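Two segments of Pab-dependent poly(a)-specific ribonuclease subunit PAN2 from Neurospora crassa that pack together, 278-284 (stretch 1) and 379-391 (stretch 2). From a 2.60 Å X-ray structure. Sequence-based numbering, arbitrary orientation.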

ATOM      1  N   HIS A 278      30.017  10.068  -6.073  1.00 57.40           N
ATOM      2  CA  HIS A 278      28.659   9.773  -6.510  1.00 53.78           C
ATOM      3  C   HIS A 278      27.704  10.867  -6.049  1.00 56.40           C
ATOM      4  O   HIS A 278      26.793  11.255  -6.779  1.00 49.13           O
ATOM      5  N   ARG A 279      27.926  11.376  -4.842  1.00 54.41           N
ATOM      6  CA  ARG A 279      27.059  12.408  -4.282  1.00 48.83           C
ATOM      7  C   ARG A 279      27.301  13.758  -4.950  1.00 51.77           C
ATOM      8  O   ARG A 279      26.369  14.545  -5.122  1.00 49.34           O
ATOM      9  N   LYS A 280      28.551  14.019  -5.325  1.00 56.21           N
ATOM     10  CA  LYS A 280      28.884  15.233  -6.060  1.00 47.70           C
ATOM     11  C   LYS A 280      28.204  15.229  -7.424  1.00 43.26           C
ATOM     12  O   LYS A 280      27.738  16.262  -7.902  1.00 50.97           O
ATOM     13  N   LEU A 281      28.149  14.052  -8.041  1.00 43.21           N
ATOM     14  CA  LEU A 281      27.520  13.892  -9.346  1.00 46.94           C
ATOM     15  C   LEU A 281      26.016  14.140  -9.273  1.00 44.58           C
ATOM     16  O   LEU A 281      25.454  14.857 -10.100  1.00 48.89           O
ATOM     17  N   TRP A 282      25.371  13.541  -8.276  1.00 44.76           N
ATOM     18  CA  TRP A 282      23.925  13.662  -8.112  1.00 43.60           C
ATOM     19  C   TRP A 282      23.500  15.054  -7.657  1.00 50.42           C
ATOM     20  O   TRP A 282      22.349  15.449  -7.842  1.00 50.38           O
ATOM     21  N   SER A 283      24.429  15.794  -7.061  1.00 45.88           N
ATOM     22  CA  SER A 283      24.130  17.131  -6.562  1.00 44.10           C
ATOM     23  C   SER A 283      24.085  18.155  -7.691  1.00 52.96           C
ATOM     24  O   SER A 283      23.690  19.302  -7.482  1.00 59.49           O
ATOM     25  N   THR A 284      24.497  17.735  -8.883  1.00 48.46           N
ATOM     26  CA  THR A 284      24.461  18.595 -10.060  1.00 45.50           C
ATOM     27  C   THR A 284      23.025  18.996 -10.381  1.00 48.73           C
ATOM     28  O   THR A 284      22.164  18.134 -10.558  1.00 54.37           O
ATOM     29  N   THR A 379      16.030  18.549  -6.983  1.00 42.08           N
ATOM     30  CA  THR A 379      17.241  19.096  -6.381  1.00 42.11           C
ATOM     31  C   THR A 379      17.736  18.176  -5.272  1.00 44.86           C
ATOM     32  O   THR A 379      16.963  17.760  -4.409  1.00 45.91           O
ATOM     33  N   PHE A 380      19.025  17.858  -5.299  1.00 41.53           N
ATOM     34  CA  PHE A 380      19.611  16.985  -4.290  1.00 40.22           C
ATOM     35  C   PHE A 380      20.827  17.637  -3.634  1.00 37.29           C
ATOM     36  O   PHE A 380      21.502  18.469  -4.239  1.00 36.52           O
ATOM     37  N   ASN A 381      21.091  17.255  -2.390  1.00 40.17           N
ATOM     38  CA  ASN A 381      22.160  17.857  -1.607  1.00 38.14           C
ATOM     39  C   ASN A 381      23.142  16.796  -1.123  1.00 44.04           C
ATOM     40  O   ASN A 381      22.749  15.823  -0.482  1.00 44.49           O
ATOM     41  N   ALA A 382      24.422  16.995  -1.421  1.00 40.31           N
ATOM     42  CA  ALA A 382      25.457  16.022  -1.079  1.00 39.76           C
ATOM     43  C   ALA A 382      25.636  15.863   0.428  1.00 47.14           C
ATOM     44  O   ALA A 382      26.260  14.907   0.890  1.00 50.75           O
ATOM     45  N   ALA A 383      25.086  16.802   1.190  1.00 48.35           N
ATOM     46  CA  ALA A 383      25.258  16.814   2.637  1.00 38.13           C
ATOM     47  C   ALA A 383      24.218  15.961   3.358  1.00 46.00           C
ATOM     48  O   ALA A 383      24.525  15.331   4.370  1.00 45.50           O
ATOM     49  N   TRP A 384      22.992  15.933   2.839  1.00 41.94           N
ATOM     50  CA  TRP A 384      21.908  15.254   3.543  1.00 39.84           C
ATOM     51  C   TRP A 384      20.810  14.674   2.645  1.00 39.54           C
ATOM     52  O   TRP A 384      20.088  13.768   3.061  1.00 45.81           O
ATOM     53  N   LYS A 385      20.675  15.182   1.423  1.00 41.89           N
ATOM     54  CA  LYS A 385      19.586  14.733   0.556  1.00 35.88           C
ATOM     55  C   LYS A 385      20.073  13.964  -0.669  1.00 44.91           C
ATOM     56  O   LYS A 385      20.579  14.554  -1.623  1.00 41.89           O
HETATM   57  N   MSE A 386      19.895  12.645  -0.643  1.00 43.22           N
HETATM   58  CA  MSE A 386      20.323  11.785  -1.741  1.00 38.29           C
HETATM   59  C   MSE A 386      19.249  10.766  -2.126  1.00 41.62           C
HETATM   60  O   MSE A 386      18.611  10.170  -1.259  1.00 40.70           O
ATOM     61  N   PRO A 387      19.053  10.561  -3.437  1.00 39.18           N
ATOM     62  CA  PRO A 387      18.057   9.616  -3.950  1.00 41.52           C
ATOM     63  C   PRO A 387      18.487   8.162  -3.770  1.00 38.81           C
ATOM     64  O   PRO A 387      19.667   7.845  -3.911  1.00 37.53           O
ATOM     65  N   VAL A 388      17.530   7.292  -3.462  1.00 34.27           N
ATOM     66  CA  VAL A 388      17.818   5.878  -3.261  1.00 31.52           C
ATOM     67  C   VAL A 388      17.160   5.029  -4.343  1.00 41.19           C
ATOM     68  O   VAL A 388      17.820   4.229  -5.005  1.00 44.66           O
ATOM     69  N   VAL A 389      15.855   5.211  -4.515  1.00 38.64           N
ATOM     70  CA  VAL A 389      15.113   4.500  -5.548  1.00 35.33           C
ATOM     71  C   VAL A 389      14.434   5.489  -6.491  1.00 39.40           C
ATOM     72  O   VAL A 389      13.757   6.417  -6.048  1.00 44.51           O
ATOM     73  N   VAL A 390      14.625   5.289  -7.791  1.00 39.74           N
ATOM     74  CA  VAL A 390      14.023   6.152  -8.800  1.00 37.28           C
ATOM     75  C   VAL A 390      13.027   5.361  -9.642  1.00 38.02           C
ATOM     76  O   VAL A 390      13.345   4.278 -10.134  1.00 44.19           O
HETATM   77  N   MSE A 391      11.823   5.902  -9.807  1.00 38.92           N
HETATM   78  CA  MSE A 391      10.751   5.176 -10.480  1.00 43.65           C
HETATM   79  C   MSE A 391      10.320   5.822 -11.793  1.00 44.17           C
HETATM   80  O   MSE A 391       9.854   6.961 -11.817  1.00 44.62           O
TER

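Trp 282 lies at the centre of this contact. It is buried, its CA-to-CB bond points toward the second stretch, and it has the largest area covered by that stretch. Its chi1 of -91° falls between the usual wells, and chi2 is 100°. Pro 387 lies over one face of the indole. Its CG is 3.5 Å from Trp 282 CE3 and sits almost above the six-membered ring, a CH-pi contact. The proline ring has a C-gamma endo pucker.

Phe 380 also points toward the helix, with chi1 m and chi2 -77°. The edge of Trp 282 is directed at the face of Phe 380 in an offset edge-to-face pair. The ring planes stand at 88°, and Trp 282 CE3 is 4.1 Å from Phe 380 CD2. Val 390, chi1 t, adds a looser contact from farther along the strand: its CG2 is 4.4 Å from Trp 282 CH2.

Met 386 is a selenomethionine. It points toward the helix with chi1 m, chi2 m and chi3 off-well at 124°. Its SE is 3.7 Å from Trp 282 CB and lies oblique to the indole. The terminal methyl reaches the helix backbone, with Met 386 CE 3.5 Å from Arg 279 O. The same residue therefore packs against both a side chain and the main chain.

Arg 279 points toward stretch 2 with chi1 m, chi2 t and chi3 t. The aliphatic part of its side chain makes the contact: CG is 3.9 Å from Met 386 SE, and CB is 4.1 Å from Ala 382 CB. The guanidinium forms no salt bridge or hydrogen bond across the contact. Ala 382 also points inward, but it is exposed in the whole structure. Its small side chain fits where the two backbones come close, with CA atoms of Arg 279 and Ala 382 5.1 Å apart.

The CA-to-CB bond of Ser 283, at the margin, points sideways, with chi1 p. Its CB is 4.3 Å from Ala 382 CB, while its OG donates a hydrogen bond to Lys 280 O at 2.7 Å. The hydroxyl is thus used within its own stretch. Thr 284 points away, and its OG1 donates to Leu 281 O at 3.0 Å.

In stretch 2, Lys 385 NZ donates to Thr 379 O at 2.8 Å, and Ala 383 N donates to Asn 381 OD1 at 2.8 Å. No hydrogen bond joins the two stretches, so the direct contact rests on apolar and aromatic packing.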

ATOM      1  CB  HIS A 278      28.202   8.416  -5.973  1.00 54.00           C
ATOM      2  CG  HIS A 278      28.959   7.252  -6.536  1.00 61.89           C
ATOM      3  ND1 HIS A 278      28.976   6.012  -5.936  1.00 55.21           N
ATOM      4  CD2 HIS A 278      29.722   7.141  -7.650  1.00 53.02           C
ATOM      5  CE1 HIS A 278      29.719   5.187  -6.654  1.00 52.52           C
ATOM      6  NE2 HIS A 278      30.183   5.848  -7.699  1.00 54.33           N
ATOM      7  CB  ARG A 279      27.258  12.511  -2.769  1.00 49.53           C
ATOM      8  CG  ARG A 279      26.798  11.274  -2.015  1.00 57.01           C
ATOM      9  CD  ARG A 279      27.104  11.365  -0.529  1.00 47.12           C
ATOM     10  NE  ARG A 279      26.742  10.134   0.163  1.00 88.26           N
ATOM     11  CZ  ARG A 279      27.573   9.116   0.365  1.00 93.84           C
ATOM     12  NH1 ARG A 279      28.827   9.179  -0.065  1.00 88.74           N
ATOM     13  NH2 ARG A 279      27.151   8.033   1.004  1.00 70.98           N
ATOM     14  CB  LYS A 280      30.398  15.372  -6.227  1.00 51.47           C
ATOM     15  CG  LYS A 280      31.164  15.536  -4.925  1.00 58.24           C
ATOM     16  CD  LYS A 280      32.634  15.813  -5.191  1.00 64.39           C
ATOM     17  CE  LYS A 280      33.416  15.973  -3.898  1.00 61.75           C
ATOM     18  NZ  LYS A 280      34.847  16.290  -4.159  1.00 74.71           N
ATOM     19  CB  LEU A 281      27.796  12.494  -9.902  1.00 41.18           C
ATOM     20  CG  LEU A 281      27.279  12.202 -11.312  1.00 34.34           C
ATOM     21  CD1 LEU A 281      28.003  13.062 -12.335  1.00 45.23           C
ATOM     22  CD2 LEU A 281      27.423  10.725 -11.649  1.00 47.32           C
ATOM     23  CB  TRP A 282      23.416  12.620  -7.115  1.00 45.11           C
ATOM     24  CG  TRP A 282      23.004  11.332  -7.750  1.00 43.05           C
ATOM     25  CD1 TRP A 282      23.726  10.176  -7.805  1.00 41.48           C
ATOM     26  CD2 TRP A 282      21.768  11.068  -8.422  1.00 37.41           C
ATOM     27  NE1 TRP A 282      23.014   9.205  -8.470  1.00 47.36           N
ATOM     28  CE2 TRP A 282      21.809   9.729  -8.859  1.00 41.67           C
ATOM     29  CE3 TRP A 282      20.632  11.834  -8.698  1.00 39.90           C
ATOM     30  CZ2 TRP A 282      20.756   9.139  -9.555  1.00 44.24           C
ATOM     31  CZ3 TRP A 282      19.588  11.246  -9.388  1.00 41.29           C
ATOM     32  CH2 TRP A 282      19.657   9.913  -9.809  1.00 44.23           C
ATOM     33  CB  SER A 283      25.158  17.555  -5.514  1.00 43.76           C
ATOM     34  OG  SER A 283      26.442  17.714  -6.091  1.00 49.44           O
ATOM     35  CB  THR A 284      25.086  17.901 -11.285  1.00 52.79           C
ATOM     36  OG1 THR A 284      26.428  17.504 -10.979  1.00 50.13           O
ATOM     37  CG2 THR A 284      25.096  18.835 -12.485  1.00 49.00           C
ATOM     38  CB  THR A 379      17.009  20.506  -5.806  1.00 46.99           C
ATOM     39  OG1 THR A 379      16.505  21.368  -6.834  1.00 55.53           O
ATOM     40  CG2 THR A 379      18.307  21.083  -5.259  1.00 39.47           C
ATOM     41  CB  PHE A 380      19.990  15.637  -4.906  1.00 38.71           C
ATOM     42  CG  PHE A 380      18.826  14.903  -5.510  1.00 44.57           C
ATOM     43  CD1 PHE A 380      17.916  14.239  -4.704  1.00 43.52           C
ATOM     44  CD2 PHE A 380      18.638  14.882  -6.883  1.00 46.47           C
ATOM     45  CE1 PHE A 380      16.841  13.564  -5.255  1.00 39.88           C
ATOM     46  CE2 PHE A 380      17.565  14.208  -7.440  1.00 45.89           C
ATOM     47  CZ  PHE A 380      16.666  13.549  -6.625  1.00 43.38           C
ATOM     48  CB  ASN A 381      21.572  18.625  -0.420  1.00 36.85           C
ATOM     49  CG  ASN A 381      22.571  19.569   0.227  1.00 39.50           C
ATOM     50  OD1 ASN A 381      23.713  19.198   0.497  1.00 44.76           O
ATOM     51  ND2 ASN A 381      22.141  20.798   0.480  1.00 46.76           N
ATOM     52  CB  ALA A 382      26.779  16.418  -1.721  1.00 42.24           C
ATOM     53  CB  ALA A 383      25.215  18.237   3.157  1.00 44.56           C
ATOM     54  CB  TRP A 384      21.276  16.212   4.559  1.00 43.09           C
ATOM     55  CG  TRP A 384      20.696  17.459   3.956  1.00 37.50           C
ATOM     56  CD1 TRP A 384      21.345  18.635   3.718  1.00 39.03           C
ATOM     57  CD2 TRP A 384      19.343  17.653   3.525  1.00 37.74           C
ATOM     58  NE1 TRP A 384      20.482  19.549   3.161  1.00 40.08           N
ATOM     59  CE2 TRP A 384      19.247  18.970   3.031  1.00 40.14           C
ATOM     60  CE3 TRP A 384      18.206  16.841   3.504  1.00 32.66           C
ATOM     61  CZ2 TRP A 384      18.058  19.492   2.525  1.00 40.67           C
ATOM     62  CZ3 TRP A 384      17.028  17.360   3.002  1.00 36.54           C
ATOM     63  CH2 TRP A 384      16.963  18.674   2.518  1.00 42.34           C
ATOM     64  CB  LYS A 385      18.734  15.922   0.109  1.00 35.46           C
ATOM     65  CG  LYS A 385      17.428  15.514  -0.551  1.00 32.02           C
ATOM     66  CD  LYS A 385      16.695  16.697  -1.149  1.00 30.44           C
ATOM     67  CE  LYS A 385      15.441  16.248  -1.876  1.00 33.86           C
ATOM     68  NZ  LYS A 385      14.818  17.363  -2.635  1.00 43.07           N
HETATM   69  CB  MSE A 386      21.621  11.063  -1.373  1.00 43.26           C
HETATM   70  CG  MSE A 386      22.870  11.916  -1.523  1.00 48.21           C
HETATM   71 SE   MSE A 386      23.313  12.224  -3.397  1.00 57.45          SE
HETATM   72  CE  MSE A 386      23.355  14.170  -3.403  1.00 40.03           C
ATOM     73  CB  PRO A 387      17.969   9.977  -5.433  1.00 40.37           C
ATOM     74  CG  PRO A 387      19.320  10.501  -5.757  1.00 39.22           C
ATOM     75  CD  PRO A 387      19.784  11.233  -4.527  1.00 42.28           C
ATOM     76  CB  VAL A 388      17.343   5.397  -1.878  1.00 38.23           C
ATOM     77  CG1 VAL A 388      17.632   3.916  -1.703  1.00 38.93           C
ATOM     78  CG2 VAL A 388      18.010   6.206  -0.780  1.00 35.31           C
ATOM     79  CB  VAL A 389      14.050   3.560  -4.942  1.00 31.07           C
ATOM     80  CG1 VAL A 389      13.355   2.767  -6.040  1.00 26.45           C
ATOM     81  CG2 VAL A 389      14.684   2.624  -3.926  1.00 34.29           C
ATOM     82  CB  VAL A 390      15.093   6.781  -9.711  1.00 37.72           C
ATOM     83  CG1 VAL A 390      14.445   7.643 -10.778  1.00 37.92           C
ATOM     84  CG2 VAL A 390      16.071   7.601  -8.885  1.00 37.78           C
HETATM   85  CB  MSE A 391       9.539   5.056  -9.554  1.00 37.81           C
HETATM   86  CG  MSE A 391       8.440   4.146 -10.076  1.00 45.09           C
HETATM   87 SE   MSE A 391       8.890   2.254  -9.921  1.00 55.37          SE
HETATM   88  CE  MSE A 391       8.958   2.112  -7.976  1.00 44.92           C
TER